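Local coordinates for protein KLLA0B12012p (Kluyveromyces lactis, PDB 6Y3P) that directly partners the mRNA decapping enzyme Dcp2 and probably binds ATP through its C-terminal ATP-grasp domain, the part present here, at residues 215-220 / 280-285; 298-303 / 331-336. All blocks are in the same frame, centred on the assembly; numbering follows the deposited sequence.

Contact 1. Residues 215-220 / 280-285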
loop_
_atom_site.group_PDB
_atom_site.type_symbol
_atom_site.label_atom_id
_atom_site.label_comp_id
_atom_site.label_asym_id
_atom_site.label_seq_id
_atom_site.Cartn_x
_atom_site.Cartn_y
_atom_site.Cartn_z
ATOM N N PHE A 215 -14.455 4.787 -3.983
ATOM C CA PHE A 215 -13.577 3.624 -4.060
ATOM C C PHE A 215 -12.146 3.981 -3.855
ATOM O O PHE A 215 -11.738 5.143 -4.017
ATOM C CB PHE A 215 -13.743 2.900 -5.427
ATOM C CG PHE A 215 -13.182 3.631 -6.637
ATOM C CD1 PHE A 215 -13.918 4.628 -7.275
ATOM C CD2 PHE A 215 -11.926 3.309 -7.148
ATOM C CE1 PHE A 215 -13.385 5.319 -8.369
ATOM C CE2 PHE A 215 -11.407 3.981 -8.247
ATOM C CZ PHE A 215 -12.133 4.985 -8.852
ATOM N N HIS A 216 -11.381 2.963 -3.499
ATOM C CA HIS A 216 -9.946 3.109 -3.461
ATOM C C HIS A 216 -9.375 2.091 -4.440
ATOM O O HIS A 216 -10.086 1.164 -4.881
ATOM C CB HIS A 216 -9.330 3.089 -2.047
ATOM C CG HIS A 216 -9.507 1.821 -1.275
ATOM N ND1 HIS A 216 -8.455 0.937 -1.091
ATOM C CD2 HIS A 216 -10.587 1.362 -0.601
ATOM C CE1 HIS A 216 -8.929 -0.025 -0.315
ATOM N NE2 HIS A 216 -10.216 0.170 -0.020
ATOM N N ILE A 217 -8.136 2.335 -4.881
ATOM C CA ILE A 217 -7.433 1.488 -5.823
ATOM C C ILE A 217 -6.432 0.634 -5.038
ATOM O O ILE A 217 -5.653 1.138 -4.225
ATOM C CB ILE A 217 -6.741 2.249 -6.991
ATOM C CG1 ILE A 217 -7.770 3.039 -7.827
ATOM C CG2 ILE A 217 -5.948 1.266 -7.876
ATOM C CD1 ILE A 217 -7.198 3.930 -8.919
ATOM N N ARG A 218 -6.465 -0.662 -5.287
ATOM C CA ARG A 218 -5.484 -1.597 -4.769
ATOM C C ARG A 218 -4.588 -1.912 -5.983
ATOM O O ARG A 218 -5.041 -2.503 -6.969
ATOM C CB ARG A 218 -6.152 -2.872 -4.209
ATOM C CG ARG A 218 -5.164 -3.979 -3.762
ATOM C CD ARG A 218 -4.120 -3.436 -2.807
ATOM N NE ARG A 218 -3.962 -4.234 -1.591
ATOM C CZ ARG A 218 -4.769 -4.190 -0.535
ATOM N NH1 ARG A 218 -4.513 -4.936 0.533
ATOM N NH2 ARG A 218 -5.854 -3.424 -0.551
ATOM N N CYS A 219 -3.335 -1.475 -5.910
ATOM C CA CYS A 219 -2.336 -1.693 -6.942
ATOM C C CYS A 219 -1.260 -2.689 -6.403
ATOM O O CYS A 219 -0.660 -2.429 -5.353
ATOM C CB CYS A 219 -1.731 -0.344 -7.337
ATOM S SG CYS A 219 -0.398 -0.442 -8.559
ATOM N N TYR A 220 -1.065 -3.854 -7.078
ATOM C CA TYR A 220 -0.005 -4.791 -6.660
ATOM C C TYR A 220 1.321 -4.358 -7.254
ATOM O O TYR A 220 1.427 -4.149 -8.458
ATOM C CB TYR A 220 -0.317 -6.240 -7.021
ATOM C CG TYR A 220 -1.590 -6.706 -6.357
ATOM C CD1 TYR A 220 -1.654 -6.881 -4.975
ATOM C CD2 TYR A 220 -2.749 -6.923 -7.100
ATOM C CE1 TYR A 220 -2.834 -7.280 -4.349
ATOM C CE2 TYR A 220 -3.935 -7.332 -6.487
ATOM C CZ TYR A 220 -3.967 -7.525 -5.111
ATOM O OH TYR A 220 -5.113 -7.927 -4.484
ATOM N N ILE A 280 -14.145 -4.640 -8.408
ATOM C CA ILE A 280 -14.178 -4.598 -9.871
ATOM C C ILE A 280 -12.756 -4.202 -10.277
ATOM O O ILE A 280 -12.110 -3.400 -9.578
ATOM C CB ILE A 280 -15.193 -3.513 -10.390
ATOM C CG1 ILE A 280 -16.607 -3.628 -9.738
ATOM C CG2 ILE A 280 -15.300 -3.464 -11.943
ATOM C CD1 ILE A 280 -17.417 -4.980 -9.963
ATOM N N GLU A 281 -12.294 -4.722 -11.425
ATOM C CA GLU A 281 -11.016 -4.352 -12.021
ATOM C C GLU A 281 -11.152 -2.885 -12.428
ATOM O O GLU A 281 -12.145 -2.489 -13.064
ATOM C CB GLU A 281 -10.691 -5.219 -13.251
ATOM C CG GLU A 281 -9.286 -4.973 -13.794
ATOM C CD GLU A 281 -8.866 -5.725 -15.041
ATOM O OE1 GLU A 281 -9.638 -6.589 -15.516
ATOM O OE2 GLU A 281 -7.763 -5.431 -15.554
ATOM N N PHE A 282 -10.157 -2.079 -12.032
ATOM C CA PHE A 282 -10.128 -0.656 -12.327
ATOM C C PHE A 282 -10.413 -0.298 -13.788
ATOM O O PHE A 282 -11.221 0.601 -14.034
ATOM C CB PHE A 282 -8.804 -0.063 -11.872
ATOM C CG PHE A 282 -8.643 1.383 -12.267
ATOM C CD1 PHE A 282 -9.333 2.382 -11.597
ATOM C CD2 PHE A 282 -7.766 1.747 -13.287
ATOM C CE1 PHE A 282 -9.174 3.715 -11.952
ATOM C CE2 PHE A 282 -7.623 3.091 -13.657
ATOM C CZ PHE A 282 -8.336 4.065 -12.991
ATOM N N ASP A 283 -9.773 -1.000 -14.754
ATOM C CA ASP A 283 -9.935 -0.718 -16.182
ATOM C C ASP A 283 -11.316 -1.044 -16.717
ATOM O O ASP A 283 -11.675 -0.581 -17.798
ATOM C CB ASP A 283 -8.843 -1.399 -17.038
ATOM C CG ASP A 283 -8.681 -0.767 -18.420
ATOM O OD1 ASP A 283 -8.372 0.445 -18.489
ATOM O OD2 ASP A 283 -8.952 -1.462 -19.430
ATOM N N ALA A 284 -12.094 -1.832 -15.972
ATOM C CA ALA A 284 -13.456 -2.170 -16.356
ATOM C C ALA A 284 -14.421 -1.013 -16.028
ATOM O O ALA A 284 -15.589 -1.110 -16.386
ATOM C CB ALA A 284 -13.900 -3.450 -15.638
ATOM N N LEU A 285 -13.962 0.052 -15.316
ATOM C CA LEU A 285 -14.823 1.191 -14.986
ATOM C C LEU A 285 -14.841 2.164 -16.204
ATOM O O LEU A 285 -13.931 2.967 -16.374
ATOM C CB LEU A 285 -14.357 1.863 -13.691
ATOM C CG LEU A 285 -14.270 0.943 -12.437
ATOM C CD1 LEU A 285 -13.494 1.631 -11.309
ATOM C CD2 LEU A 285 -15.676 0.503 -11.948
#
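Phe-282 packs the CD1-CE1 part of its ring obliquely against the outer end of Ile-217, where CD1 of the isoleucine lies 3.6 Å from CE1 of the phenylalanine. The isoleucine reaches this far because its chain runs extended beyond CG1 (chi2 174°), carrying CD1 outward from strand 215-224; CG1 follows behind, 4.1 Å from Phe-282 CD1. The first torsion of Phe-282 (chi1 174°) swings CG to the far side from the backbone N, and the ring ends up beside Ile-217 and Phe-215. The same ring is met at its edge by Phe-215, whose CE2 stands 4.3 Å from Phe-282 CD1. Leu-285 then comes over a face of Phe-215, with its CD1 4.4 Å from CZ of that ring, a looser touch than the one at Ile-217. Phe-282 and Leu-285 can serve the same patch because a 3-10 turn at 282-284 folds the chain back between them, closed by the bond from Leu-285 N to Phe-282 O (3.1 Å). All four touching side chains are buried, and the contact between them is wholly apolar. Polar ties lie around it: Asp-283 makes salt bridges with Arg-293 and Arg-297 of helix 290-313, and Glu-281 makes one with Arg-234. Strand 228-239 pairs with both 215-224 and 279-281, and its Phe-239 also meets the Phe-215 ring. This is side-chain packing across an intervening strand, joining the turn that leads toward helix 290-313 to the hydrophobic, helix-covered face of the antiparallel sheet in an ATP-grasp domain of the tubulin-tyrosine ligase family.

Contact 2. Residues 298-303 / 331-336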
loop_
_atom_site.group_PDB
_atom_site.type_symbol
_atom_site.label_atom_id
_atom_site.label_comp_id
_atom_site.label_asym_id
_atom_site.label_seq_id
_atom_site.Cartn_x
_atom_site.Cartn_y
_atom_site.Cartn_z
ATOM N N THR A 298 -0.275 6.567 -15.020
ATOM C CA THR A 298 0.939 7.384 -15.108
ATOM C C THR A 298 1.291 7.922 -13.721
ATOM O O THR A 298 2.393 7.644 -13.251
ATOM C CB THR A 298 0.753 8.407 -16.214
ATOM O OG1 THR A 298 0.555 7.635 -17.402
ATOM C CG2 THR A 298 1.969 9.347 -16.385
ATOM N N GLN A 299 0.329 8.571 -13.027
ATOM C CA GLN A 299 0.512 9.040 -11.630
ATOM C C GLN A 299 0.922 7.918 -10.692
ATOM O O GLN A 299 1.805 8.122 -9.858
ATOM C CB GLN A 299 -0.770 9.652 -11.058
ATOM C CG GLN A 299 -1.265 10.900 -11.758
ATOM C CD GLN A 299 -2.607 11.289 -11.196
ATOM O OE1 GLN A 299 -2.709 11.752 -10.050
ATOM N NE2 GLN A 299 -3.670 11.087 -11.989
ATOM N N ILE A 300 0.303 6.729 -10.826
ATOM C CA ILE A 300 0.627 5.584 -9.954
ATOM C C ILE A 300 2.099 5.140 -10.140
ATOM O O ILE A 300 2.822 4.944 -9.156
ATOM C CB ILE A 300 -0.409 4.428 -10.102
ATOM C CG1 ILE A 300 -1.692 4.797 -9.322
ATOM C CG2 ILE A 300 0.174 3.080 -9.605
ATOM C CD1 ILE A 300 -3.005 4.038 -9.675
ATOM N N HIS A 301 2.534 5.009 -11.386
ATOM C CA HIS A 301 3.903 4.597 -11.706
ATOM C C HIS A 301 4.880 5.608 -11.220
ATOM O O HIS A 301 5.928 5.235 -10.739
ATOM C CB HIS A 301 4.066 4.473 -13.212
ATOM C CG HIS A 301 3.303 3.347 -13.800
ATOM N ND1 HIS A 301 3.503 2.960 -15.097
ATOM C CD2 HIS A 301 2.375 2.546 -13.243
ATOM C CE1 HIS A 301 2.700 1.931 -15.288
ATOM N NE2 HIS A 301 2.018 1.643 -14.193
ATOM N N GLU A 302 4.552 6.891 -11.339
ATOM C CA GLU A 302 5.417 7.945 -10.863
ATOM C C GLU A 302 5.564 7.938 -9.350
ATOM O O GLU A 302 6.683 8.049 -8.848
ATOM C CB GLU A 302 4.937 9.299 -11.400
ATOM C CG GLU A 302 6.018 10.357 -11.458
ATOM C CD GLU A 302 7.376 9.967 -12.022
ATOM O OE1 GLU A 302 7.448 9.130 -12.955
ATOM O OE2 GLU A 302 8.376 10.535 -11.531
ATOM N N ALA A 303 4.441 7.757 -8.631
ATOM C CA ALA A 303 4.377 7.751 -7.169
ATOM C C ALA A 303 5.118 6.564 -6.539
ATOM O O ALA A 303 5.833 6.746 -5.540
ATOM C CB ALA A 303 2.934 7.815 -6.700
ATOM N N PHE A 331 -0.546 -1.610 -2.741
ATOM C CA PHE A 331 -0.557 -0.157 -2.625
ATOM C C PHE A 331 -1.979 0.355 -2.712
ATOM O O PHE A 331 -2.678 0.073 -3.679
ATOM C CB PHE A 331 0.325 0.510 -3.682
ATOM C CG PHE A 331 1.788 0.632 -3.347
ATOM C CD1 PHE A 331 2.553 -0.497 -3.073
ATOM C CD2 PHE A 331 2.440 1.851 -3.462
ATOM C CE1 PHE A 331 3.919 -0.390 -2.851
ATOM C CE2 PHE A 331 3.810 1.957 -3.234
ATOM C CZ PHE A 331 4.541 0.836 -2.931
ATOM N N ASP A 332 -2.405 1.083 -1.689
ATOM C CA ASP A 332 -3.742 1.652 -1.644
ATOM C C ASP A 332 -3.731 3.144 -1.887
ATOM O O ASP A 332 -3.116 3.933 -1.141
ATOM C CB ASP A 332 -4.493 1.265 -0.361
ATOM C CG ASP A 332 -4.790 -0.230 -0.340
ATOM O OD1 ASP A 332 -5.818 -0.646 -0.938
ATOM O OD2 ASP A 332 -3.955 -0.989 0.190
ATOM N N PHE A 333 -4.388 3.504 -2.988
ATOM C CA PHE A 333 -4.567 4.858 -3.476
ATOM C C PHE A 333 -6.039 5.290 -3.445
ATOM O O PHE A 333 -6.923 4.517 -3.785
ATOM C CB PHE A 333 -4.105 4.953 -4.942
ATOM C CG PHE A 333 -2.632 4.801 -5.183
ATOM C CD1 PHE A 333 -1.788 5.899 -5.131
ATOM C CD2 PHE A 333 -2.096 3.574 -5.547
ATOM C CE1 PHE A 333 -0.414 5.755 -5.387
ATOM C CE2 PHE A 333 -0.720 3.430 -5.769
ATOM C CZ PHE A 333 0.106 4.519 -5.681
ATOM N N LEU A 334 -6.272 6.553 -3.121
ATOM C CA LEU A 334 -7.572 7.221 -3.180
ATOM C C LEU A 334 -7.561 8.064 -4.480
ATOM O O LEU A 334 -6.502 8.498 -4.938
ATOM C CB LEU A 334 -7.733 8.140 -1.965
ATOM C CG LEU A 334 -8.433 7.560 -0.716
ATOM C CD1 LEU A 334 -7.730 6.346 -0.168
ATOM C CD2 LEU A 334 -8.523 8.596 0.390
ATOM N N VAL A 335 -8.717 8.202 -5.110
ATOM C CA VAL A 335 -8.894 8.973 -6.326
ATOM C C VAL A 335 -9.880 10.081 -6.014
ATOM O O VAL A 335 -10.963 9.801 -5.475
ATOM C CB VAL A 335 -9.389 8.132 -7.540
ATOM C CG1 VAL A 335 -9.221 8.917 -8.844
ATOM C CG2 VAL A 335 -8.671 6.781 -7.624
ATOM N N ASP A 336 -9.525 11.323 -6.387
ATOM C CA ASP A 336 -10.399 12.484 -6.211
ATOM C C ASP A 336 -11.214 12.757 -7.474
ATOM O O ASP A 336 -10.956 12.151 -8.516
ATOM C CB ASP A 336 -9.649 13.748 -5.681
ATOM C CG ASP A 336 -8.706 14.519 -6.598
ATOM O OD1 ASP A 336 -8.856 14.416 -7.846
ATOM O OD2 ASP A 336 -7.877 15.314 -6.067
#
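Ile-300 lays its CG1 almost squarely over the middle of the Phe-333 ring, a CH-pi contact with CG1 3.9 Å from the ring centroid and only 9° off the normal. Its first torsion places CG1 anti to the carbonyl carbon (chi1 -77°), and this branch alone lies over the ring; CG2 stands on the same side but out past the rim at CE2 and CZ, 4.0 Å from Phe-333 CE2. The isoleucine also touches Cys-219 on the neighbouring strand. Next along the helix, the CB of His-301 points away from the strand, and its NE2 hydrogen-bonds Asp-233. This is the helix-on-sheet layering of an ATP-grasp domain: one side of helix 290-313 lies against the apolar face of the antiparallel sheet, to which strand 326-335 contributes Phe-331, Phe-333 and Val-335. The last residue of the segment to touch is Ala-303, one turn of helix after Ile-300; its CB meets the edge of the Phe-333 ring, 4.1 Å from CE1. One ring is therefore held by a face contact and an edge contact from two successive turns. With an alanine in place of Phe-333, Ile-300 CG1 would probably lose the ring it lies on and a gap would open between helix and strand, Ala-303 losing its edge partner too. Val-341 and Leu-343 of the next strand also touch Phe-333. On the strand's other side, Asp-332 makes a salt bridge with Arg-218 and a weak hydrogen bond with Asn-347, probably near where relatives of this family hold nucleotide and metal.

Overall arrangement
Contacts 1 and 2 lie about 11 Å apart between centres and share one sheet, in which strands 215-224 and 326-335 are antiparallel neighbours. Backbone hydrogen bonds join them directly: Ile-217 N to Phe-333 O at 2.7 Å, and Cys-219 O to Phe-331 N, also at 2.7 Å. Along the chain they come in series, since strand 279-281 and its turn lead into helix 290-313. That helix backs both, Ile-296 touching Phe-282 of contact 1 and Val-335 on strand 326-335. On the opposite face of these strands lie the polar residues, Asp-332 among them, on the side that probably lines the nucleotide cleft, as in ATP-grasp relatives.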